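Local coordinates for beta-N-acetylglucosaminidase (Thermotoga maritima, PDB 3WO8), which probably hydrolyses terminal non-reducing N-acetyl-D-hexosamine residues from N-acetyl-beta-D-hexosaminides, as a member of glycosyl hydrolase family 3, at residues B[389-403]-B[410-423]. Numbering follows the deposited sequence.
Sequences FEVENVVRYTVEDGP and LIFDFVADIPNEKA
Y397 reaches across to the strand 411-415 and gives its phenolic OH to the carbonyl oxygen F414 O, which lies at the edge of the ring, near its plane; the modelled 2.4 Å is too short to be taken literally. With CG lodged between the backbone N and the carbonyl carbon (chi1 68°), the ring is carried across so that OH meets F414 O. The D413 carboxylate crosses the tyrosine side chain, its plane turned 79° from the ring, with OD1 3.4 Å from Y397 OH, while P403 CB covers part of one ring face. A phenylalanine here would probably leave F414 O without this donor and the ring freer to shift. At the other end of the strands F389 and F412 approach from opposite directions, their planes almost perpendicular (87°) and their CZ atoms 3.9 Å apart; F389 CE2 also meets L410 CD2. The two strands are not neighbours in the parallel part of the C-terminal domain's mixed sheet: strand 357-363 runs between them, bonded through its backbone to 391-397, and F389 and L410 both rest on its V358. Beyond the sheet, the loops that follow the two strands pack against each other. V399 sets CG2 against A416 CB at 3.7 Å and CG1 against the ring of P419, with the D417 carboxylate crossing its side chain. N420 ND2 makes a weak, bent bond of 2.6 Å to E400 O. K422, poorly ordered, runs alongside D401 in the same sense, its NZ in a weak salt bridge to D401 OD1 (3.3 Å). Close by, G402 approaches A423 in a backbone conformation that in itself demands glycine; a CB would probably also crowd A423 O.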
loop_
_atom_site.group_PDB
_atom_site.type_symbol
_atom_site.label_atom_id
_atom_site.label_comp_id
_atom_site.label_asym_id
_atom_site.label_seq_id
_atom_site.Cartn_x
_atom_site.Cartn_y
_atom_site.Cartn_z
ATOM N N PHE B 389 -14.953 -23.001 -8.229
ATOM C CA PHE B 389 -15.062 -24.083 -9.208
ATOM C C PHE B 389 -13.755 -24.887 -9.347
ATOM O O PHE B 389 -12.632 -24.339 -9.350
ATOM C CB PHE B 389 -15.456 -23.525 -10.547
ATOM C CG PHE B 389 -16.779 -22.869 -10.537
ATOM C CD1 PHE B 389 -16.915 -21.581 -10.092
ATOM C CD2 PHE B 389 -17.916 -23.559 -10.954
ATOM C CE1 PHE B 389 -18.153 -20.978 -10.077
ATOM C CE2 PHE B 389 -19.159 -22.963 -10.935
ATOM C CZ PHE B 389 -19.273 -21.669 -10.499
ATOM N N GLU B 390 -13.921 -26.197 -9.498
ATOM C CA GLU B 390 -12.771 -27.128 -9.528
ATOM C C GLU B 390 -12.219 -27.297 -10.944
ATOM O O GLU B 390 -11.117 -27.825 -11.133
ATOM C CB GLU B 390 -13.148 -28.477 -8.904
ATOM C CG GLU B 390 -14.417 -29.104 -9.468
ATOM C CD GLU B 390 -15.065 -30.061 -8.488
ATOM O OE1 GLU B 390 -15.309 -29.666 -7.325
ATOM O OE2 GLU B 390 -15.344 -31.215 -8.881
ATOM N N VAL B 391 -13.005 -26.847 -11.925
ATOM C CA VAL B 391 -12.557 -26.797 -13.308
ATOM C C VAL B 391 -13.118 -25.589 -14.076
ATOM O O VAL B 391 -14.265 -25.209 -13.912
ATOM C CB VAL B 391 -12.946 -28.091 -14.049
ATOM C CG1 VAL B 391 -12.178 -28.201 -15.347
ATOM C CG2 VAL B 391 -12.694 -29.311 -13.172
ATOM N N GLU B 392 -12.298 -25.009 -14.935
ATOM C CA GLU B 392 -12.683 -23.817 -15.639
ATOM C C GLU B 392 -11.964 -23.687 -16.976
ATOM O O GLU B 392 -10.751 -23.830 -17.061
ATOM C CB GLU B 392 -12.539 -22.563 -14.760
ATOM C CG GLU B 392 -11.175 -22.235 -14.202
ATOM C CD GLU B 392 -11.064 -20.809 -13.626
ATOM O OE1 GLU B 392 -10.599 -19.919 -14.371
ATOM O OE2 GLU B 392 -11.413 -20.560 -12.445
ATOM N N ASN B 393 -12.759 -23.514 -18.035
ATOM C CA ASN B 393 -12.255 -23.201 -19.364
ATOM C C ASN B 393 -12.294 -21.683 -19.531
ATOM O O ASN B 393 -13.337 -21.092 -19.538
ATOM C CB ASN B 393 -13.066 -23.904 -20.481
ATOM C CG ASN B 393 -12.612 -23.490 -21.909
ATOM O OD1 ASN B 393 -11.462 -23.063 -22.132
ATOM N ND2 ASN B 393 -13.515 -23.633 -22.882
ATOM N N VAL B 394 -11.136 -21.071 -19.670
ATOM C CA VAL B 394 -11.034 -19.632 -19.848
ATOM C C VAL B 394 -10.862 -19.258 -21.314
ATOM O O VAL B 394 -9.897 -19.704 -21.951
ATOM C CB VAL B 394 -9.810 -19.116 -19.110
ATOM C CG1 VAL B 394 -9.692 -17.620 -19.262
ATOM C CG2 VAL B 394 -9.885 -19.503 -17.638
ATOM N N VAL B 395 -11.753 -18.416 -21.840
ATOM C CA VAL B 395 -11.517 -17.863 -23.157
ATOM C C VAL B 395 -11.623 -16.366 -23.124
ATOM O O VAL B 395 -12.544 -15.816 -22.551
ATOM C CB VAL B 395 -12.379 -18.487 -24.291
ATOM C CG1 VAL B 395 -13.618 -19.160 -23.768
ATOM C CG2 VAL B 395 -12.748 -17.466 -25.346
ATOM N N ARG B 396 -10.674 -15.725 -23.794
ATOM C CA ARG B 396 -10.548 -14.308 -23.817
ATOM C C ARG B 396 -11.074 -13.762 -25.122
ATOM O O ARG B 396 -10.594 -14.147 -26.171
ATOM C CB ARG B 396 -9.064 -13.956 -23.695
ATOM C CG ARG B 396 -8.370 -14.405 -22.402
ATOM C CD ARG B 396 -9.099 -14.002 -21.116
ATOM N NE ARG B 396 -9.070 -12.557 -20.882
ATOM C CZ ARG B 396 -8.105 -11.926 -20.203
ATOM N NH1 ARG B 396 -7.085 -12.592 -19.683
ATOM N NH2 ARG B 396 -8.160 -10.620 -20.021
ATOM N N TYR B 397 -12.031 -12.841 -25.077
ATOM C CA TYR B 397 -12.577 -12.256 -26.324
ATOM C C TYR B 397 -12.356 -10.776 -26.382
ATOM O O TYR B 397 -12.116 -10.159 -25.358
ATOM C CB TYR B 397 -14.048 -12.518 -26.455
ATOM C CG TYR B 397 -14.888 -11.801 -25.441
ATOM C CD1 TYR B 397 -15.116 -12.346 -24.198
ATOM C CD2 TYR B 397 -15.496 -10.592 -25.745
ATOM C CE1 TYR B 397 -15.900 -11.697 -23.262
ATOM C CE2 TYR B 397 -16.288 -9.943 -24.829
ATOM C CZ TYR B 397 -16.475 -10.502 -23.592
ATOM O OH TYR B 397 -17.267 -9.866 -22.705
ATOM N N THR B 398 -12.422 -10.201 -27.582
ATOM C CA THR B 398 -12.179 -8.744 -27.726
ATOM C C THR B 398 -13.536 -8.099 -27.683
ATOM O O THR B 398 -14.508 -8.620 -28.241
ATOM C CB THR B 398 -11.329 -8.312 -28.962
ATOM O OG1 THR B 398 -11.952 -8.715 -30.176
ATOM C CG2 THR B 398 -9.905 -8.935 -28.915
ATOM N N VAL B 399 -13.603 -6.997 -26.947
ATOM C CA VAL B 399 -14.864 -6.419 -26.581
ATOM C C VAL B 399 -15.645 -6.064 -27.831
ATOM O O VAL B 399 -16.828 -6.326 -27.928
ATOM C CB VAL B 399 -14.652 -5.206 -25.646
ATOM C CG1 VAL B 399 -15.406 -3.948 -26.108
ATOM C CG2 VAL B 399 -15.081 -5.586 -24.251
ATOM N N GLU B 400 -14.941 -5.486 -28.793
ATOM C CA GLU B 400 -15.521 -5.018 -30.074
ATOM C C GLU B 400 -16.072 -6.141 -30.980
ATOM O O GLU B 400 -16.976 -5.887 -31.761
ATOM C CB GLU B 400 -14.538 -4.085 -30.851
ATOM C CG GLU B 400 -13.053 -4.489 -30.856
ATOM C CD GLU B 400 -12.259 -4.168 -29.552
ATOM O OE1 GLU B 400 -11.020 -4.356 -29.547
ATOM O OE2 GLU B 400 -12.838 -3.740 -28.517
ATOM N N ASP B 401 -15.549 -7.361 -30.861
ATOM C CA ASP B 401 -16.028 -8.500 -31.651
ATOM C C ASP B 401 -17.200 -9.246 -30.997
ATOM O O ASP B 401 -18.075 -9.781 -31.690
ATOM C CB ASP B 401 -14.876 -9.476 -31.960
ATOM C CG ASP B 401 -13.974 -8.976 -33.093
ATOM O OD1 ASP B 401 -14.518 -8.445 -34.089
ATOM O OD2 ASP B 401 -12.728 -9.096 -32.990
ATOM N N GLY B 402 -17.229 -9.262 -29.671
ATOM C CA GLY B 402 -18.116 -10.156 -28.925
ATOM C C GLY B 402 -17.427 -11.497 -28.651
ATOM O O GLY B 402 -16.326 -11.782 -29.162
ATOM N N PRO B 403 -18.063 -12.333 -27.842
ATOM C CA PRO B 403 -17.537 -13.646 -27.540
ATOM C C PRO B 403 -17.825 -14.657 -28.634
ATOM O O PRO B 403 -18.980 -14.803 -29.059
ATOM C CB PRO B 403 -18.290 -14.048 -26.287
ATOM C CG PRO B 403 -19.551 -13.279 -26.350
ATOM C CD PRO B 403 -19.258 -12.015 -27.072
ATOM N N LEU B 410 -21.855 -24.427 -17.502
ATOM C CA LEU B 410 -22.129 -23.109 -17.002
ATOM C C LEU B 410 -21.166 -22.161 -17.713
ATOM O O LEU B 410 -19.975 -22.451 -17.848
ATOM C CB LEU B 410 -21.858 -23.110 -15.498
ATOM C CG LEU B 410 -22.378 -21.966 -14.645
ATOM C CD1 LEU B 410 -23.597 -21.338 -15.302
ATOM C CD2 LEU B 410 -22.689 -22.451 -13.235
ATOM N N ILE B 411 -21.682 -21.038 -18.171
ATOM C CA ILE B 411 -20.887 -20.022 -18.831
ATOM C C ILE B 411 -21.069 -18.683 -18.134
ATOM O O ILE B 411 -22.190 -18.325 -17.811
ATOM C CB ILE B 411 -21.391 -19.850 -20.245
ATOM C CG1 ILE B 411 -21.710 -21.241 -20.801
ATOM C CG2 ILE B 411 -20.405 -19.014 -21.078
ATOM C CD1 ILE B 411 -21.769 -21.297 -22.299
ATOM N N PHE B 412 -19.974 -17.959 -17.895
ATOM C CA PHE B 412 -20.004 -16.675 -17.211
ATOM C C PHE B 412 -19.476 -15.726 -18.215
ATOM O O PHE B 412 -18.329 -15.877 -18.643
ATOM C CB PHE B 412 -19.111 -16.676 -15.995
ATOM C CG PHE B 412 -19.692 -17.386 -14.804
ATOM C CD1 PHE B 412 -20.979 -17.917 -14.824
ATOM C CD2 PHE B 412 -18.974 -17.449 -13.640
ATOM C CE1 PHE B 412 -21.499 -18.535 -13.690
ATOM C CE2 PHE B 412 -19.472 -18.066 -12.498
ATOM C CZ PHE B 412 -20.730 -18.611 -12.511
ATOM N N ASP B 413 -20.301 -14.775 -18.632
ATOM C CA ASP B 413 -19.913 -13.859 -19.701
ATOM C C ASP B 413 -19.722 -12.500 -19.133
ATOM O O ASP B 413 -20.678 -11.807 -18.840
ATOM C CB ASP B 413 -20.972 -13.769 -20.788
ATOM C CG ASP B 413 -20.600 -12.782 -21.862
ATOM O OD1 ASP B 413 -19.493 -12.211 -21.755
ATOM O OD2 ASP B 413 -21.392 -12.589 -22.818
ATOM N N PHE B 414 -18.473 -12.107 -18.976
ATOM C CA PHE B 414 -18.169 -10.877 -18.293
ATOM C C PHE B 414 -18.100 -9.814 -19.371
ATOM O O PHE B 414 -17.304 -9.921 -20.293
ATOM C CB PHE B 414 -16.848 -10.992 -17.580
ATOM C CG PHE B 414 -16.836 -11.988 -16.464
ATOM C CD1 PHE B 414 -16.514 -13.286 -16.700
ATOM C CD2 PHE B 414 -17.035 -11.582 -15.149
ATOM C CE1 PHE B 414 -16.475 -14.194 -15.648
ATOM C CE2 PHE B 414 -17.004 -12.472 -14.094
ATOM C CZ PHE B 414 -16.711 -13.786 -14.350
ATOM N N VAL B 415 -18.951 -8.800 -19.221
ATOM C CA VAL B 415 -19.183 -7.778 -20.210
ATOM C C VAL B 415 -18.666 -6.441 -19.725
ATOM O O VAL B 415 -19.098 -5.933 -18.700
ATOM C CB VAL B 415 -20.684 -7.610 -20.453
ATOM C CG1 VAL B 415 -20.911 -6.567 -21.518
ATOM C CG2 VAL B 415 -21.301 -8.926 -20.872
ATOM N N ALA B 416 -17.726 -5.884 -20.467
ATOM C CA ALA B 416 -17.234 -4.550 -20.204
ATOM C C ALA B 416 -18.214 -3.570 -20.811
ATOM O O ALA B 416 -18.747 -2.688 -20.143
ATOM C CB ALA B 416 -15.849 -4.374 -20.830
ATOM N N ASP B 417 -18.441 -3.731 -22.100
ATOM C CA ASP B 417 -19.408 -2.942 -22.802
ATOM C C ASP B 417 -19.807 -3.631 -24.100
ATOM O O ASP B 417 -19.300 -4.701 -24.445
ATOM C CB ASP B 417 -18.868 -1.523 -23.044
ATOM C CG ASP B 417 -17.741 -1.469 -24.052
ATOM O OD1 ASP B 417 -16.682 -2.051 -23.781
ATOM O OD2 ASP B 417 -17.908 -0.806 -25.093
ATOM N N ILE B 418 -20.728 -3.015 -24.818
ATOM C CA ILE B 418 -21.268 -3.602 -26.033
ATOM C C ILE B 418 -21.237 -2.514 -27.124
ATOM O O ILE B 418 -22.196 -1.795 -27.326
ATOM C CB ILE B 418 -22.668 -4.195 -25.764
ATOM C CG1 ILE B 418 -23.549 -3.255 -24.931
ATOM C CG2 ILE B 418 -22.559 -5.436 -24.895
ATOM C CD1 ILE B 418 -23.913 -1.906 -25.533
ATOM N N PRO B 419 -20.106 -2.362 -27.817
ATOM C CA PRO B 419 -20.004 -1.225 -28.740
ATOM C C PRO B 419 -20.787 -1.375 -30.051
ATOM O O PRO B 419 -21.248 -0.382 -30.593
ATOM C CB PRO B 419 -18.503 -1.135 -29.027
ATOM C CG PRO B 419 -17.978 -2.508 -28.787
ATOM C CD PRO B 419 -18.916 -3.226 -27.850
ATOM N N ASN B 420 -20.914 -2.593 -30.569
ATOM C CA ASN B 420 -21.628 -2.811 -31.835
ATOM C C ASN B 420 -22.719 -3.851 -31.730
ATOM O O ASN B 420 -22.927 -4.453 -30.677
ATOM C CB ASN B 420 -20.708 -3.157 -33.029
ATOM C CG ASN B 420 -19.236 -3.229 -32.670
ATOM O OD1 ASN B 420 -18.663 -2.267 -32.147
ATOM N ND2 ASN B 420 -18.598 -4.341 -33.013
ATOM N N GLU B 421 -23.425 -4.015 -32.847
ATOM C CA GLU B 421 -24.548 -4.932 -32.963
ATOM C C GLU B 421 -24.040 -6.341 -33.238
ATOM O O GLU B 421 -24.572 -7.309 -32.697
ATOM C CB GLU B 421 -25.504 -4.464 -34.075
ATOM C CG GLU B 421 -26.671 -5.409 -34.423
ATOM C CD GLU B 421 -27.710 -5.555 -33.310
ATOM O OE1 GLU B 421 -28.340 -4.549 -32.943
ATOM O OE2 GLU B 421 -27.921 -6.681 -32.806
ATOM N N LYS B 422 -23.014 -6.474 -34.072
ATOM C CA LYS B 422 -22.478 -7.810 -34.331
ATOM C C LYS B 422 -22.009 -8.430 -33.017
ATOM O O LYS B 422 -22.224 -9.626 -32.765
ATOM C CB LYS B 422 -21.376 -7.796 -35.394
ATOM C CG LYS B 422 -20.112 -7.046 -35.028
ATOM C CD LYS B 422 -18.993 -7.981 -34.587
ATOM C CE LYS B 422 -18.530 -8.913 -35.706
ATOM N NZ LYS B 422 -17.301 -9.661 -35.315
ATOM N N ALA B 423 -21.421 -7.587 -32.168
ATOM C CA ALA B 423 -20.976 -8.006 -30.845
ATOM C C ALA B 423 -22.150 -8.342 -29.917
ATOM O O ALA B 423 -22.150 -9.365 -29.240
ATOM C CB ALA B 423 -20.079 -6.943 -30.225
#